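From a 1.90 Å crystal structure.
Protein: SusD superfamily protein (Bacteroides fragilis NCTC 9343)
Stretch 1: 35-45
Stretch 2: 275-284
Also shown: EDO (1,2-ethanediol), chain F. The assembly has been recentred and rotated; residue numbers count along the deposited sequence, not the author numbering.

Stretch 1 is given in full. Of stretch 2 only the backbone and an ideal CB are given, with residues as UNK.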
# COMPACT_ATOMS: atom_id res chain seq x y z
N LEU A 35 2.26 -5.97 -13.61
CA LEU A 35 2.25 -5.68 -12.19
C LEU A 35 2.03 -4.17 -12.04
O LEU A 35 1.25 -3.75 -11.18
CB LEU A 35 3.55 -6.10 -11.52
CG LEU A 35 3.74 -5.83 -10.04
CD1 LEU A 35 2.75 -6.74 -9.24
CD2 LEU A 35 5.19 -6.05 -9.63
N ARG A 36 2.74 -3.36 -12.84
CA ARG A 36 2.53 -1.91 -12.81
C ARG A 36 1.04 -1.58 -13.01
O ARG A 36 0.47 -0.73 -12.30
CB ARG A 36 3.34 -1.24 -13.92
CG ARG A 36 3.10 0.25 -14.09
CD ARG A 36 3.54 0.76 -15.46
NE ARG A 36 2.73 0.15 -16.50
CZ ARG A 36 3.13 -0.10 -17.74
NH1 ARG A 36 4.35 0.22 -18.14
NH2 ARG A 36 2.28 -0.68 -18.56
N ASP A 37 0.42 -2.25 -13.98
CA ASP A 37 -0.98 -2.02 -14.29
C ASP A 37 -1.93 -2.38 -13.13
O ASP A 37 -3.04 -1.89 -13.08
CB ASP A 37 -1.41 -2.82 -15.54
CG ASP A 37 -0.75 -2.33 -16.83
OD1 ASP A 37 -0.12 -1.26 -16.84
OD2 ASP A 37 -0.85 -3.05 -17.83
N ALA A 38 -1.50 -3.25 -12.22
CA ALA A 38 -2.31 -3.57 -11.01
C ALA A 38 -1.95 -2.74 -9.79
O ALA A 38 -2.54 -2.93 -8.70
CB ALA A 38 -2.18 -5.04 -10.68
N ALA A 39 -1.03 -1.78 -9.93
CA ALA A 39 -0.56 -1.02 -8.78
C ALA A 39 -1.63 -0.12 -8.14
O ALA A 39 -1.70 0.01 -6.92
CB ALA A 39 0.66 -0.18 -9.15
N TRP A 40 -2.47 0.50 -8.95
CA TRP A 40 -3.52 1.36 -8.38
C TRP A 40 -4.44 0.49 -7.54
O TRP A 40 -4.79 0.83 -6.42
CB TRP A 40 -4.29 2.06 -9.49
CG TRP A 40 -5.39 2.94 -8.99
CD1 TRP A 40 -6.68 2.58 -8.76
CD2 TRP A 40 -5.31 4.35 -8.70
NE1 TRP A 40 -7.41 3.65 -8.34
CE2 TRP A 40 -6.59 4.75 -8.29
CE3 TRP A 40 -4.28 5.28 -8.73
CZ2 TRP A 40 -6.88 6.05 -7.93
CZ3 TRP A 40 -4.55 6.59 -8.38
CH2 TRP A 40 -5.84 6.97 -7.99
N GLN A 41 -4.82 -0.67 -8.07
CA GLN A 41 -5.72 -1.53 -7.29
C GLN A 41 -5.06 -1.98 -5.98
O GLN A 41 -5.74 -2.09 -4.94
CB GLN A 41 -6.15 -2.74 -8.11
CG GLN A 41 -7.01 -3.67 -7.38
CD GLN A 41 -7.59 -4.71 -8.29
OE1 GLN A 41 -8.74 -4.59 -8.73
NE2 GLN A 41 -6.79 -5.75 -8.61
N HIS A 42 -3.78 -2.33 -6.05
CA HIS A 42 -3.07 -2.85 -4.89
C HIS A 42 -2.98 -1.79 -3.78
O HIS A 42 -3.26 -2.05 -2.59
CB HIS A 42 -1.68 -3.35 -5.28
CG HIS A 42 -0.78 -3.58 -4.12
ND1 HIS A 42 -0.89 -4.69 -3.31
CD2 HIS A 42 0.21 -2.82 -3.59
CE1 HIS A 42 0.00 -4.61 -2.33
NE2 HIS A 42 0.67 -3.47 -2.47
N THR A 43 -2.58 -0.58 -4.17
CA THR A 43 -2.26 0.46 -3.23
C THR A 43 -3.53 1.23 -2.86
O THR A 43 -3.86 1.38 -1.66
CB THR A 43 -1.20 1.41 -3.83
OG1 THR A 43 0.06 0.70 -3.92
CG2 THR A 43 -1.06 2.69 -3.02
N ILE A 44 -4.27 1.68 -3.86
CA ILE A 44 -5.42 2.58 -3.58
C ILE A 44 -6.69 1.73 -3.30
O ILE A 44 -7.23 1.77 -2.21
CB ILE A 44 -5.70 3.57 -4.68
CG1 ILE A 44 -4.45 4.44 -5.00
CG2 ILE A 44 -6.91 4.43 -4.32
CD1 ILE A 44 -3.95 5.39 -3.90
N THR A 45 -7.17 0.95 -4.26
CA THR A 45 -8.44 0.22 -4.06
C THR A 45 -8.43 -0.69 -2.83
O THR A 45 -9.31 -0.58 -1.99
CB THR A 45 -8.89 -0.54 -5.33
OG1 THR A 45 -8.68 0.34 -6.44
CG2 THR A 45 -10.37 -0.99 -5.24
N UNK A 275 5.41 6.22 -21.64
CA UNK A 275 5.12 4.77 -21.58
C UNK A 275 3.85 4.50 -20.76
O UNK A 275 2.87 3.97 -21.27
CB UNK A 275 6.30 4.01 -20.97
N UNK A 276 3.86 4.89 -19.48
CA UNK A 276 2.69 4.72 -18.61
C UNK A 276 2.81 5.74 -17.50
O UNK A 276 3.91 6.00 -17.00
CB UNK A 276 2.59 3.30 -18.05
N UNK A 277 1.67 6.37 -17.19
CA UNK A 277 1.52 7.31 -16.09
C UNK A 277 0.37 6.86 -15.19
O UNK A 277 -0.39 5.98 -15.54
CB UNK A 277 1.28 8.73 -16.61
N UNK A 278 0.27 7.44 -14.00
CA UNK A 278 -0.71 6.97 -13.03
C UNK A 278 -1.79 8.04 -12.85
O UNK A 278 -1.71 9.14 -13.45
CB UNK A 278 -0.04 6.64 -11.69
N UNK A 279 -2.78 7.70 -12.04
CA UNK A 279 -3.94 8.54 -11.79
C UNK A 279 -3.84 9.43 -10.56
O UNK A 279 -4.86 9.85 -10.03
CB UNK A 279 -5.18 7.65 -11.66
N UNK A 280 -2.62 9.81 -10.15
CA UNK A 280 -2.44 10.65 -8.98
C UNK A 280 -3.03 12.06 -9.17
O UNK A 280 -3.30 12.78 -8.18
CB UNK A 280 -0.95 10.75 -8.65
N UNK A 281 -3.31 12.43 -10.43
CA UNK A 281 -4.04 13.70 -10.72
C UNK A 281 -5.45 13.77 -10.18
O UNK A 281 -6.04 14.87 -10.03
CB UNK A 281 -4.11 13.92 -12.23
N UNK A 282 -6.03 12.61 -9.90
CA UNK A 282 -7.39 12.53 -9.36
C UNK A 282 -7.53 12.90 -7.90
O UNK A 282 -8.65 12.93 -7.39
CB UNK A 282 -7.93 11.11 -9.55
N UNK A 283 -6.42 13.13 -7.19
CA UNK A 283 -6.47 13.62 -5.79
C UNK A 283 -6.22 15.14 -5.74
O UNK A 283 -5.90 15.66 -4.67
CB UNK A 283 -5.44 12.89 -4.93
N UNK A 284 -6.31 15.82 -6.88
CA UNK A 284 -5.94 17.25 -6.95
C UNK A 284 -7.14 18.20 -7.12
O UNK A 284 -7.96 18.35 -6.19
CB UNK A 284 -4.97 17.46 -8.11
C1 EDO F . -0.98 5.85 -20.14
O1 EDO F . -0.72 5.44 -18.76
C2 EDO F . -0.97 7.35 -20.48
O2 EDO F . 0.16 8.20 -20.03

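Position 275 directs CA-to-CB sideways to the helix, and its ideal CB lies 5.1 Å from R36 NH1. A short side chain would stop short; a longer polar or acidic one could reach the guanidinium. The residue is E275, with chi1 and chi2 both t. Its OE1 lies near the guanidinium plane, 3.9 Å from R36 NH1, a long salt bridge. A water closes the gap, accepting from R36 NH1 and donating to E275 OE1, each at 2.9 Å.

At 276 CA-to-CB points toward stretch 1, and the ideal CB is already 3.5 Å from R36 CZ. Such tightness favours a small residue. A276 fits: its CB packs over one face of the guanidinium, 3.5 Å from R36 CZ. That leaves the guanidinium's in-plane donors free, and R36 NE and NH2 reach D37 OD1 at 3.2 and 3.0 Å.

Position 277 points away, with extended angles (-125/167) and no stretch 1 atom within 5.5 Å of its ideal CB, so many residues would do, including beta-branched and polar ones. T277 binds the ethanediol, probably from the crystallisation liquor: its N donates to EDO O1 (3.0 Å), and its OG1 hydrogen-bonds EDO O2 (2.6 Å).

Position 278 points toward W40, but its ideal CB remains 5.3 Å from W40 CE3, and several polar or mid-sized residues seem possible. N278 turns instead to its own stretch, its OD1 accepting from the backbone N of 280 at 3.1 Å.

At 279 the ideal CB stands 3.5 Å from W40 CZ3, so a small side chain, or one that bends aside, suits it. S279 places CB over the indole face, 3.9 Å from the six-membered ring centroid and 26° off its normal: a CH-pi contact.

Position 280 has its CB sideways and helical angles (-66/-16); polar residues of moderate length are plausible. N280 brings OD1 to 3.8 Å from W40 CZ3, near the ring plane.

Position 281 points away, also with helical angles (-64/-20), which do not demand glycine. It is G281, which begins a type I turn.

Position 282 faces the indole, its ideal CB 4.9 Å from W40 CH2, leaving room for a small or branched residue. T282 sets OG1 3.6 Å from W40 CH2 and donates it to S279 O (2.8 Å).

Position 283 points toward W40 and I44 from beyond 5.5 Å, inviting a large apolar residue. F283 spans the distance: CE1 lies 3.7 Å from W40 CH2, which sits at the phenyl edge, and CZ is 4.1 Å from I44 CD1.

Position 284 is out of reach and little constrained by stretch 1; T284 OG1 donates to G281 O (2.6 Å).

Stretch 2 275-284: EATNSNGTFT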
# COMPACT_ATOMS: atom_id res chain seq x y z
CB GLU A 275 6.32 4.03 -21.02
CG GLU A 275 6.18 2.49 -20.93
CD GLU A 275 7.48 1.83 -20.43
OE1 GLU A 275 7.76 1.86 -19.19
OE2 GLU A 275 8.24 1.26 -21.25
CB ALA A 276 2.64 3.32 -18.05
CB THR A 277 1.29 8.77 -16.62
OG1 THR A 277 0.14 8.81 -17.47
CG2 THR A 277 2.51 9.27 -17.43
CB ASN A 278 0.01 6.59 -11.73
CG ASN A 278 0.79 7.73 -11.13
OD1 ASN A 278 0.22 8.78 -10.85
ND2 ASN A 278 2.10 7.51 -10.85
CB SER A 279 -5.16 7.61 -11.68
OG SER A 279 -5.38 6.96 -12.94
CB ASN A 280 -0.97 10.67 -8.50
CG ASN A 280 -0.55 9.38 -7.79
OD1 ASN A 280 -1.38 8.46 -7.63
ND2 ASN A 280 0.75 9.28 -7.38
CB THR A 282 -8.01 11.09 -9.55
OG1 THR A 282 -7.30 10.14 -8.78
CG2 THR A 282 -8.00 10.64 -11.06
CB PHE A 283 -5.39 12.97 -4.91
CG PHE A 283 -5.66 11.54 -4.52
CD1 PHE A 283 -5.58 10.52 -5.45
CD2 PHE A 283 -5.88 11.20 -3.19
CE1 PHE A 283 -5.81 9.19 -5.05
CE2 PHE A 283 -6.10 9.88 -2.80
CZ PHE A 283 -6.05 8.90 -3.72
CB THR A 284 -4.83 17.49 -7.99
OG1 THR A 284 -5.30 17.26 -9.33
CG2 THR A 284 -3.63 16.59 -7.67
O HOH W 1 6.03 2.24 -16.95
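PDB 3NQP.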